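Local coordinates for protein MJ1225 (Methanocaldococcus jannaschii, PDB 3KH5) that binds AMP and ADP through four CBS repeats and is a putative archaeal homologue of the gamma subunit of AMP-activated protein kinase, at residues I107-A118 against L130-L140; A246-L257 against G268-L276. All coordinates share one frame; numbering follows the deposited sequence.

Interaction 1: residues I107-A118 against L130-L140; sequences IETFLTKNVGGA and LITERDVIRAL. With ADP (adenosine-5'-diphosphate), chain B; ADP (adenosine-5'-diphosphate), chain D.
Phe110 lays one ring face against Glu133, whose CG stands 3.9 Å from the Phe110 ring centroid in a CH-pi contact. The two side chains slide past each other in opposite directions, with ring and carboxylate planes 70° apart, and Glu133 OE1 goes on to a salt bridge with Lys273. At the ring edge, Val136 CG2 lies in plane, 4.0 Å from Phe110 CE2. With Phe110 CG anti to its carbonyl carbon (chi1 -66°), the ring is swung toward helix 133-140. One turn earlier on its helix, Ile107 CD1 meets Leu140 CD1, tip to tip, at 4.1 Å.

Behind these contacts, the backbones are bonded to each other. Ala118 N bonds Ile131 O at 2.8 Å, Ile131 N returns the bond to Ala118 O, and Glu133 N reaches Gly116 O at 2.9 Å. Thr132 and Asp135 form a capping box, its Asp135 N bond weak. Thr132 OG1 also donates to O2A of one ADP (2.8 Å), while Gly117 O accepts from N6 of the other ADP (3.1 Å).

This is the helix-strand-strand-helix part of a CBS domain: helices 107-112 and 133-140 run at 129° beside hairpin 117-121/127-132, strand 97-98 flanks strand 117-121, and Ile137 packs on helices 242-252 and 272-275.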
# COMPACT_ATOMS: atom_id res chain seq x y z
N ILE A 107 -16.82 -1.57 5.63
CA ILE A 107 -16.95 -1.46 4.18
C ILE A 107 -17.18 -0.01 3.74
O ILE A 107 -16.51 0.47 2.82
CB ILE A 107 -18.04 -2.42 3.63
CG1 ILE A 107 -17.53 -3.86 3.69
CG2 ILE A 107 -18.40 -2.06 2.19
CD1 ILE A 107 -18.61 -4.93 3.53
N GLU A 108 -18.11 0.69 4.39
CA GLU A 108 -18.36 2.09 4.06
C GLU A 108 -17.12 2.96 4.30
O GLU A 108 -16.86 3.89 3.54
CB GLU A 108 -19.55 2.64 4.85
CG GLU A 108 -20.05 3.99 4.35
CD GLU A 108 -21.21 4.54 5.17
OE1 GLU A 108 -22.15 5.08 4.56
OE2 GLU A 108 -21.18 4.42 6.41
N THR A 109 -16.37 2.63 5.35
CA THR A 109 -15.13 3.34 5.67
C THR A 109 -14.10 3.15 4.56
O THR A 109 -13.54 4.13 4.07
CB THR A 109 -14.56 2.87 7.03
OG1 THR A 109 -15.47 3.21 8.08
CG2 THR A 109 -13.21 3.52 7.32
N PHE A 110 -13.89 1.90 4.15
CA PHE A 110 -12.93 1.59 3.09
C PHE A 110 -13.32 2.26 1.77
O PHE A 110 -12.46 2.77 1.04
CB PHE A 110 -12.82 0.08 2.87
CG PHE A 110 -12.22 -0.67 4.04
CD1 PHE A 110 -11.28 -0.07 4.87
CD2 PHE A 110 -12.58 -1.99 4.27
CE1 PHE A 110 -10.73 -0.77 5.94
CE2 PHE A 110 -12.03 -2.71 5.33
CZ PHE A 110 -11.11 -2.09 6.17
N LEU A 111 -14.62 2.24 1.47
CA LEU A 111 -15.15 2.75 0.21
C LEU A 111 -15.21 4.28 0.10
O LEU A 111 -15.07 4.82 -1.00
CB LEU A 111 -16.54 2.16 -0.05
CG LEU A 111 -16.74 0.88 -0.87
CD1 LEU A 111 -15.69 -0.19 -0.58
CD2 LEU A 111 -18.15 0.35 -0.65
N THR A 112 -15.42 4.97 1.22
CA THR A 112 -15.64 6.43 1.15
C THR A 112 -14.49 7.25 1.72
O THR A 112 -14.37 8.44 1.42
CB THR A 112 -16.95 6.86 1.84
OG1 THR A 112 -16.86 6.60 3.24
CG2 THR A 112 -18.14 6.14 1.26
N LYS A 113 -13.65 6.62 2.53
CA LYS A 113 -12.54 7.32 3.16
C LYS A 113 -11.16 6.96 2.58
O LYS A 113 -10.15 7.29 3.18
CB LYS A 113 -12.54 7.11 4.69
CG LYS A 113 -13.87 7.42 5.40
CD LYS A 113 -14.31 8.87 5.26
CE LYS A 113 -15.74 9.04 5.72
NZ LYS A 113 -16.25 10.43 5.58
N ASN A 114 -11.13 6.28 1.44
CA ASN A 114 -9.87 5.99 0.73
C ASN A 114 -8.76 5.42 1.63
O ASN A 114 -7.61 5.88 1.60
CB ASN A 114 -9.40 7.24 -0.02
CG ASN A 114 -8.47 6.92 -1.17
OD1 ASN A 114 -8.60 5.89 -1.83
ND2 ASN A 114 -7.52 7.82 -1.43
N VAL A 115 -9.13 4.45 2.44
CA VAL A 115 -8.19 3.69 3.26
C VAL A 115 -8.43 2.22 2.97
O VAL A 115 -9.54 1.82 2.61
CB VAL A 115 -8.34 4.00 4.77
CG1 VAL A 115 -7.65 5.31 5.13
CG2 VAL A 115 -9.81 4.02 5.18
N GLY A 116 -7.38 1.41 3.09
CA GLY A 116 -7.48 -0.03 2.84
C GLY A 116 -7.38 -0.86 4.10
O GLY A 116 -7.54 -2.07 4.06
N GLY A 117 -7.10 -0.20 5.23
CA GLY A 117 -6.92 -0.88 6.51
C GLY A 117 -7.14 0.11 7.63
O GLY A 117 -6.79 1.29 7.50
N ALA A 118 -7.72 -0.35 8.73
CA ALA A 118 -8.04 0.53 9.86
C ALA A 118 -7.81 -0.15 11.20
O ALA A 118 -8.30 -1.27 11.42
CB ALA A 118 -9.49 1.02 9.75
N LEU A 130 -6.89 -4.91 14.03
CA LEU A 130 -6.83 -4.20 12.76
C LEU A 130 -7.59 -5.01 11.72
O LEU A 130 -7.50 -6.24 11.70
CB LEU A 130 -5.39 -3.99 12.31
CG LEU A 130 -5.17 -3.22 11.00
CD1 LEU A 130 -4.59 -1.84 11.28
CD2 LEU A 130 -4.23 -4.00 10.11
N ILE A 131 -8.33 -4.32 10.86
CA ILE A 131 -9.04 -4.94 9.75
C ILE A 131 -8.63 -4.27 8.44
O ILE A 131 -8.44 -3.06 8.38
CB ILE A 131 -10.59 -4.87 9.95
CG1 ILE A 131 -11.34 -5.67 8.88
CG2 ILE A 131 -11.09 -3.43 9.99
CD1 ILE A 131 -11.73 -7.07 9.32
N THR A 132 -8.48 -5.07 7.38
CA THR A 132 -8.13 -4.55 6.07
C THR A 132 -9.18 -5.03 5.08
O THR A 132 -10.01 -5.88 5.42
CB THR A 132 -6.75 -5.06 5.60
OG1 THR A 132 -6.83 -6.46 5.32
CG2 THR A 132 -5.68 -4.80 6.66
N GLU A 133 -9.14 -4.49 3.86
CA GLU A 133 -10.06 -4.89 2.79
C GLU A 133 -9.97 -6.39 2.45
O GLU A 133 -10.99 -7.04 2.23
CB GLU A 133 -9.83 -4.04 1.54
CG GLU A 133 -10.19 -2.58 1.71
CD GLU A 133 -9.74 -1.72 0.54
OE1 GLU A 133 -10.54 -0.89 0.07
OE2 GLU A 133 -8.59 -1.89 0.09
N ARG A 134 -8.74 -6.92 2.43
CA ARG A 134 -8.49 -8.35 2.19
C ARG A 134 -9.19 -9.23 3.23
O ARG A 134 -9.79 -10.25 2.87
CB ARG A 134 -6.98 -8.65 2.16
CG ARG A 134 -6.59 -10.02 1.59
CD ARG A 134 -5.16 -10.07 1.02
NE ARG A 134 -4.86 -8.90 0.19
CZ ARG A 134 -3.76 -8.15 0.29
NH1 ARG A 134 -2.80 -8.46 1.17
NH2 ARG A 134 -3.60 -7.10 -0.50
N ASP A 135 -9.11 -8.83 4.50
CA ASP A 135 -9.75 -9.56 5.60
C ASP A 135 -11.24 -9.72 5.34
O ASP A 135 -11.82 -10.78 5.59
CB ASP A 135 -9.57 -8.81 6.93
CG ASP A 135 -8.15 -8.86 7.47
OD1 ASP A 135 -7.38 -9.78 7.13
OD2 ASP A 135 -7.81 -7.95 8.26
N VAL A 136 -11.86 -8.64 4.86
CA VAL A 136 -13.30 -8.61 4.57
C VAL A 136 -13.66 -9.43 3.33
O VAL A 136 -14.61 -10.22 3.36
CB VAL A 136 -13.82 -7.15 4.42
CG1 VAL A 136 -15.31 -7.13 4.09
CG2 VAL A 136 -13.57 -6.36 5.70
N ILE A 137 -12.90 -9.26 2.26
CA ILE A 137 -13.13 -10.03 1.04
C ILE A 137 -12.99 -11.53 1.32
O ILE A 137 -13.79 -12.34 0.84
CB ILE A 137 -12.17 -9.61 -0.10
CG1 ILE A 137 -12.48 -8.17 -0.54
CG2 ILE A 137 -12.29 -10.57 -1.29
CD1 ILE A 137 -11.47 -7.60 -1.52
N ARG A 138 -11.98 -11.88 2.11
CA ARG A 138 -11.74 -13.27 2.53
C ARG A 138 -12.94 -13.81 3.30
O ARG A 138 -13.36 -14.94 3.09
CB ARG A 138 -10.46 -13.37 3.37
CG ARG A 138 -10.00 -14.80 3.66
CD ARG A 138 -8.66 -14.84 4.40
NE ARG A 138 -7.52 -14.59 3.51
CZ ARG A 138 -6.76 -13.50 3.55
NH1 ARG A 138 -6.99 -12.54 4.44
NH2 ARG A 138 -5.75 -13.37 2.69
N ALA A 139 -13.49 -12.98 4.19
CA ALA A 139 -14.64 -13.38 4.99
C ALA A 139 -15.92 -13.53 4.17
O ALA A 139 -16.76 -14.37 4.49
CB ALA A 139 -14.86 -12.40 6.14
N LEU A 140 -16.05 -12.74 3.10
CA LEU A 140 -17.30 -12.68 2.33
C LEU A 140 -17.22 -13.33 0.94
O LEU A 140 -18.18 -13.25 0.17
CB LEU A 140 -17.77 -11.23 2.19
CG LEU A 140 -18.01 -10.42 3.47
CD1 LEU A 140 -18.37 -8.99 3.12
CD2 LEU A 140 -19.10 -11.05 4.34
PB ADP B . -1.34 -3.74 3.99
O1B ADP B . -0.21 -4.48 4.60
O2B ADP B . -1.15 -3.59 2.38
O3B ADP B . -1.45 -2.23 4.51
PA ADP B . -3.19 -5.68 3.28
O1A ADP B . -2.10 -6.36 2.51
O2A ADP B . -4.50 -6.53 3.78
O3A ADP B . -2.77 -4.43 4.25
O5' ADP B . -2.58 -6.44 4.61
C5' ADP B . -1.77 -7.66 4.61
C4' ADP B . -2.35 -8.76 5.55
O4' ADP B . -1.70 -8.85 6.86
C3' ADP B . -3.83 -8.47 5.79
O3' ADP B . -4.62 -9.66 5.60
C2' ADP B . -3.93 -7.97 7.24
O2' ADP B . -4.95 -8.74 7.88
C1' ADP B . -2.56 -8.26 7.89
N9 ADP B . -1.82 -7.08 8.49
C8 ADP B . -1.61 -5.90 7.91
N7 ADP B . -0.91 -5.11 8.73
C5 ADP B . -0.67 -5.80 9.85
C6 ADP B . 0.00 -5.51 11.04
N6 ADP B . 0.57 -4.32 11.23
N1 ADP B . 0.07 -6.46 11.99
C2 ADP B . -0.50 -7.65 11.82
N3 ADP B . -1.14 -7.95 10.69
C4 ADP B . -1.25 -7.05 9.69
PB ADP D . -4.26 2.39 1.83
O1B ADP D . -5.04 2.87 0.66
O2B ADP D . -3.59 0.93 1.55
O3B ADP D . -5.13 2.22 3.18
PA ADP D . -1.77 3.20 1.45
O1A ADP D . -1.46 3.93 0.20
O2A ADP D . -0.48 2.72 2.33
O3A ADP D . -3.11 3.39 2.27
O5' ADP D . -1.45 4.63 2.22
C5' ADP D . -1.81 5.95 1.72
C4' ADP D . -1.81 7.03 2.84
O4' ADP D . -2.97 6.80 3.69
C3' ADP D . -0.57 7.02 3.77
O3' ADP D . -0.20 8.37 4.06
C2' ADP D . -1.07 6.30 5.02
O2' ADP D . -0.37 6.72 6.20
C1' ADP D . -2.53 6.76 5.07
N9 ADP D . -3.37 5.79 5.83
C8 ADP D . -3.46 4.47 5.69
N7 ADP D . -4.35 3.99 6.58
C5 ADP D . -4.81 5.02 7.28
C6 ADP D . -5.73 5.16 8.31
N6 ADP D . -6.36 4.10 8.81
N1 ADP D . -5.97 6.39 8.79
C2 ADP D . -5.36 7.46 8.31
N3 ADP D . -4.48 7.36 7.32
C4 ADP D . -4.19 6.16 6.80

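Interaction 2: residues A246-L257 against G268-L276; sequences AEIMVTNDIGAL and GIITEKDVL. With ADP (adenosine-5'-diphosphate), chain E; AMP (adenosine monophosphate), chain C.
Ile270 O accepts one N-H bond, from Leu257 N at 3.0 Å and nearly in line with its C=O bond, supplemented by a weaker CA-H...O contact from Ala256 CA. Met249 CE approaches the same oxygen, Ile270 O, to 3.6 Å. The methionine chain is extended beyond CG, which carries its end across to the other segment. Its sulfur touches two partners: Met249 SD is 3.8 Å from Val275 CG2 and equally close to Glu272 CG, each side chain running antiparallel to the methionine as it passes. Ala246 CB meets the other branch of this valine, Val275 CG1.

Strand 266-271 of the hairpin and helix 272-275 after it face helix 242-252, in the helix-strand-strand-helix part of the fourth CBS repeat. Ala256 and Thr271 make a non-hydrogen-bonded pair, followed by the hydrogen-bonded pair Leu257 and Ile270. At the turn into helix 272-275, Glu272 N bonds Gly255 O at 3.0 Å, and the Glu272 carboxylate is held by Arg134.

Each nucleotide is reached from a different strand. Ala256 O accepts from AMP N6 at 2.9 Å. Thr271, the N-cap residue, donates from OG1 to ADP O1A. Asp274, just beyond it, takes both ribose hydroxyls, ADP O3' on OD1 at 2.6 Å and O2' on OD2; its OD2 also accepts from Thr271 N.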
# COMPACT_ATOMS: atom_id res chain seq x y z
N ALA A 246 -11.55 -11.94 -7.05
CA ALA A 246 -11.48 -11.76 -5.59
C ALA A 246 -10.68 -12.87 -4.91
O ALA A 246 -9.88 -12.61 -4.01
CB ALA A 246 -12.88 -11.68 -4.99
N GLU A 247 -10.89 -14.11 -5.35
CA GLU A 247 -10.17 -15.26 -4.79
C GLU A 247 -8.67 -15.20 -5.09
O GLU A 247 -7.85 -15.50 -4.21
CB GLU A 247 -10.77 -16.56 -5.31
CG GLU A 247 -10.13 -17.82 -4.73
CD GLU A 247 -10.81 -19.09 -5.23
OE1 GLU A 247 -11.02 -20.00 -4.40
OE2 GLU A 247 -11.13 -19.17 -6.43
N ILE A 248 -8.31 -14.84 -6.32
CA ILE A 248 -6.91 -14.66 -6.70
C ILE A 248 -6.21 -13.64 -5.79
O ILE A 248 -5.10 -13.90 -5.32
CB ILE A 248 -6.77 -14.29 -8.20
CG1 ILE A 248 -6.99 -15.54 -9.06
CG2 ILE A 248 -5.37 -13.72 -8.50
CD1 ILE A 248 -7.52 -15.23 -10.45
N MET A 249 -6.85 -12.50 -5.54
CA MET A 249 -6.28 -11.44 -4.69
C MET A 249 -5.99 -11.94 -3.28
O MET A 249 -4.88 -11.79 -2.76
CB MET A 249 -7.24 -10.24 -4.60
CG MET A 249 -7.47 -9.51 -5.91
SD MET A 249 -8.81 -8.31 -5.78
CE MET A 249 -8.66 -7.45 -7.34
N VAL A 250 -7.00 -12.55 -2.69
CA VAL A 250 -7.01 -12.94 -1.30
C VAL A 250 -6.09 -14.14 -1.00
O VAL A 250 -5.52 -14.23 0.10
CB VAL A 250 -8.49 -13.16 -0.88
CG1 VAL A 250 -8.70 -14.42 0.06
CG2 VAL A 250 -9.09 -11.89 -0.26
N THR A 251 -5.91 -15.03 -1.97
CA THR A 251 -5.01 -16.19 -1.79
C THR A 251 -3.57 -15.87 -2.17
O THR A 251 -2.67 -16.70 -1.97
CB THR A 251 -5.47 -17.41 -2.60
OG1 THR A 251 -5.48 -17.09 -4.00
CG2 THR A 251 -6.86 -17.86 -2.16
N ASN A 252 -3.35 -14.67 -2.70
CA ASN A 252 -2.01 -14.25 -3.11
C ASN A 252 -1.51 -12.96 -2.45
O ASN A 252 -0.40 -12.49 -2.76
CB ASN A 252 -1.97 -14.11 -4.63
CG ASN A 252 -1.94 -15.44 -5.33
OD1 ASN A 252 -0.93 -16.14 -5.30
ND2 ASN A 252 -3.04 -15.81 -5.98
N ASP A 253 -2.31 -12.40 -1.55
CA ASP A 253 -1.99 -11.10 -0.95
C ASP A 253 -1.61 -10.09 -2.04
O ASP A 253 -0.58 -9.44 -1.94
CB ASP A 253 -0.83 -11.22 0.04
CG ASP A 253 -1.21 -11.91 1.34
OD1 ASP A 253 -2.33 -11.70 1.85
OD2 ASP A 253 -0.35 -12.66 1.87
N ILE A 254 -2.43 -10.00 -3.08
CA ILE A 254 -2.24 -9.03 -4.15
C ILE A 254 -3.48 -8.14 -4.08
O ILE A 254 -4.56 -8.63 -3.77
CB ILE A 254 -2.11 -9.74 -5.53
CG1 ILE A 254 -0.73 -10.39 -5.66
CG2 ILE A 254 -2.35 -8.78 -6.70
CD1 ILE A 254 -0.66 -11.49 -6.72
N GLY A 255 -3.32 -6.85 -4.32
CA GLY A 255 -4.45 -5.93 -4.19
C GLY A 255 -4.99 -5.39 -5.50
O GLY A 255 -6.07 -4.80 -5.52
N ALA A 256 -4.25 -5.59 -6.58
CA ALA A 256 -4.60 -4.99 -7.87
C ALA A 256 -4.18 -5.85 -9.07
O ALA A 256 -3.05 -6.33 -9.14
CB ALA A 256 -3.98 -3.60 -7.99
N LEU A 257 -5.11 -6.03 -10.00
CA LEU A 257 -4.81 -6.65 -11.29
C LEU A 257 -5.10 -5.67 -12.43
O LEU A 257 -6.21 -5.12 -12.51
CB LEU A 257 -5.61 -7.95 -11.50
CG LEU A 257 -5.35 -9.21 -10.66
CD1 LEU A 257 -5.67 -9.00 -9.19
CD2 LEU A 257 -6.17 -10.38 -11.21
N GLY A 268 -8.19 -1.25 -18.17
CA GLY A 268 -8.54 -0.79 -16.84
C GLY A 268 -7.68 -1.44 -15.77
O GLY A 268 -6.63 -2.02 -16.07
N ILE A 269 -8.13 -1.32 -14.53
CA ILE A 269 -7.46 -1.94 -13.39
C ILE A 269 -8.59 -2.24 -12.42
O ILE A 269 -9.60 -1.53 -12.40
CB ILE A 269 -6.37 -1.00 -12.79
CG1 ILE A 269 -5.54 -1.71 -11.71
CG2 ILE A 269 -6.97 0.33 -12.29
CD1 ILE A 269 -4.27 -0.96 -11.28
N ILE A 270 -8.44 -3.30 -11.64
CA ILE A 270 -9.42 -3.63 -10.61
C ILE A 270 -8.67 -3.94 -9.32
O ILE A 270 -7.65 -4.63 -9.34
CB ILE A 270 -10.36 -4.78 -11.05
CG1 ILE A 270 -11.39 -5.10 -9.96
CG2 ILE A 270 -9.55 -6.02 -11.49
CD1 ILE A 270 -12.64 -5.79 -10.47
N THR A 271 -9.17 -3.42 -8.21
CA THR A 271 -8.50 -3.61 -6.94
C THR A 271 -9.47 -4.15 -5.91
O THR A 271 -10.68 -4.24 -6.16
CB THR A 271 -7.89 -2.29 -6.41
OG1 THR A 271 -8.93 -1.41 -5.97
CG2 THR A 271 -7.03 -1.59 -7.46
N GLU A 272 -8.94 -4.48 -4.74
CA GLU A 272 -9.74 -4.94 -3.62
C GLU A 272 -10.85 -3.97 -3.24
O GLU A 272 -11.93 -4.41 -2.85
CB GLU A 272 -8.85 -5.21 -2.41
CG GLU A 272 -7.99 -6.45 -2.58
CD GLU A 272 -7.02 -6.65 -1.43
OE1 GLU A 272 -6.37 -5.67 -0.99
OE2 GLU A 272 -6.90 -7.80 -0.97
N LYS A 273 -10.58 -2.66 -3.33
CA LYS A 273 -11.62 -1.68 -3.03
C LYS A 273 -12.78 -1.80 -4.01
O LYS A 273 -13.95 -1.71 -3.62
CB LYS A 273 -11.09 -0.24 -3.01
CG LYS A 273 -12.04 0.74 -2.30
CD LYS A 273 -11.56 2.19 -2.36
CE LYS A 273 -10.18 2.38 -1.72
NZ LYS A 273 -10.14 1.94 -0.30
N ASP A 274 -12.46 -2.02 -5.28
CA ASP A 274 -13.46 -2.23 -6.33
C ASP A 274 -14.30 -3.47 -6.10
O ASP A 274 -15.51 -3.46 -6.34
CB ASP A 274 -12.80 -2.36 -7.70
CG ASP A 274 -12.10 -1.10 -8.13
OD1 ASP A 274 -12.65 0.00 -7.89
OD2 ASP A 274 -11.01 -1.21 -8.72
N VAL A 275 -13.64 -4.56 -5.69
CA VAL A 275 -14.33 -5.80 -5.34
C VAL A 275 -15.37 -5.54 -4.26
O VAL A 275 -16.50 -6.01 -4.36
CB VAL A 275 -13.34 -6.91 -4.88
CG1 VAL A 275 -14.09 -8.12 -4.31
CG2 VAL A 275 -12.44 -7.34 -6.03
N LEU A 276 -14.99 -4.76 -3.26
CA LEU A 276 -15.89 -4.46 -2.15
C LEU A 276 -17.11 -3.63 -2.56
O LEU A 276 -18.08 -3.54 -1.80
CB LEU A 276 -15.14 -3.81 -0.98
CG LEU A 276 -14.27 -4.68 -0.07
CD1 LEU A 276 -13.60 -3.80 0.97
CD2 LEU A 276 -15.08 -5.78 0.61
PB ADP E . -4.12 0.80 -4.79
O1B ADP E . -4.01 -0.54 -4.15
O2B ADP E . -3.21 0.91 -6.16
O3B ADP E . -3.62 2.01 -3.84
PA ADP E . -6.88 1.43 -4.28
O1A ADP E . -7.64 0.26 -3.77
O2A ADP E . -6.36 2.43 -3.13
O3A ADP E . -5.63 1.06 -5.23
O5' ADP E . -7.73 2.24 -5.36
C5' ADP E . -8.90 3.02 -5.06
C4' ADP E . -9.61 3.27 -6.41
O4' ADP E . -8.62 3.82 -7.34
C3' ADP E . -10.14 1.97 -7.05
O3' ADP E . -11.36 2.24 -7.75
C2' ADP E . -9.03 1.57 -8.03
O2' ADP E . -9.56 0.83 -9.15
C1' ADP E . -8.46 2.92 -8.47
N9 ADP E . -7.02 2.79 -8.88
C8 ADP E . -6.06 2.09 -8.25
N7 ADP E . -4.91 2.19 -8.92
C5 ADP E . -5.13 2.96 -9.98
C6 ADP E . -4.32 3.42 -11.01
N6 ADP E . -3.03 3.09 -11.08
N1 ADP E . -4.86 4.21 -11.95
C2 ADP E . -6.15 4.55 -11.90
N3 ADP E . -6.94 4.13 -10.92
C4 ADP E . -6.46 3.34 -9.95
P AMP C . 1.93 -5.14 -2.98
O1P AMP C . 1.93 -5.57 -1.56
O2P AMP C . 2.19 -3.55 -3.11
O3P AMP C . 0.50 -5.39 -3.70
O5' AMP C . 3.05 -5.85 -3.88
C5' AMP C . 3.91 -6.91 -3.40
C4' AMP C . 4.65 -7.55 -4.57
O4' AMP C . 3.61 -8.09 -5.44
C3' AMP C . 5.36 -6.42 -5.35
O3' AMP C . 6.65 -6.86 -5.82
C2' AMP C . 4.43 -6.18 -6.54
O2' AMP C . 5.19 -5.77 -7.68
C1' AMP C . 3.81 -7.57 -6.76
N9 AMP C . 2.49 -7.50 -7.44
C8 AMP C . 1.45 -6.74 -7.10
N7 AMP C . 0.44 -6.95 -7.95
C5 AMP C . 0.84 -7.85 -8.83
C6 AMP C . 0.24 -8.46 -9.93
N6 AMP C . -1.01 -8.14 -10.26
N1 AMP C . 0.94 -9.36 -10.64
C2 AMP C . 2.19 -9.68 -10.31
N3 AMP C . 2.79 -9.12 -9.27
C4 AMP C . 2.15 -8.21 -8.51

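How the interactions relate
From the N terminus, interaction 1 comes first: residues 107-118 return to 130-140 across eleven intervening residues, closing a loop over hairpin 117-121/127-132 in the second CBS repeat. The chain then runs on to interaction 2, where 246-257 meets 268-276 around hairpin 256-260/266-271 in the fourth repeat. The two loops are in series, neither nested nor crossed, yet their centres are only 12 Å apart. Charges are exchanged reciprocally between them: Arg134 NE reaches Glu272 OE2 at 2.6 Å, and Lys273 NZ answers at Glu133 OE1. Lys273 NZ also bonds Phe110 O, and Arg138 NH2 probably bonds Val250 O. Helices 103-112 and 133-140 are thereby joined to helices 242-252 and 272-275.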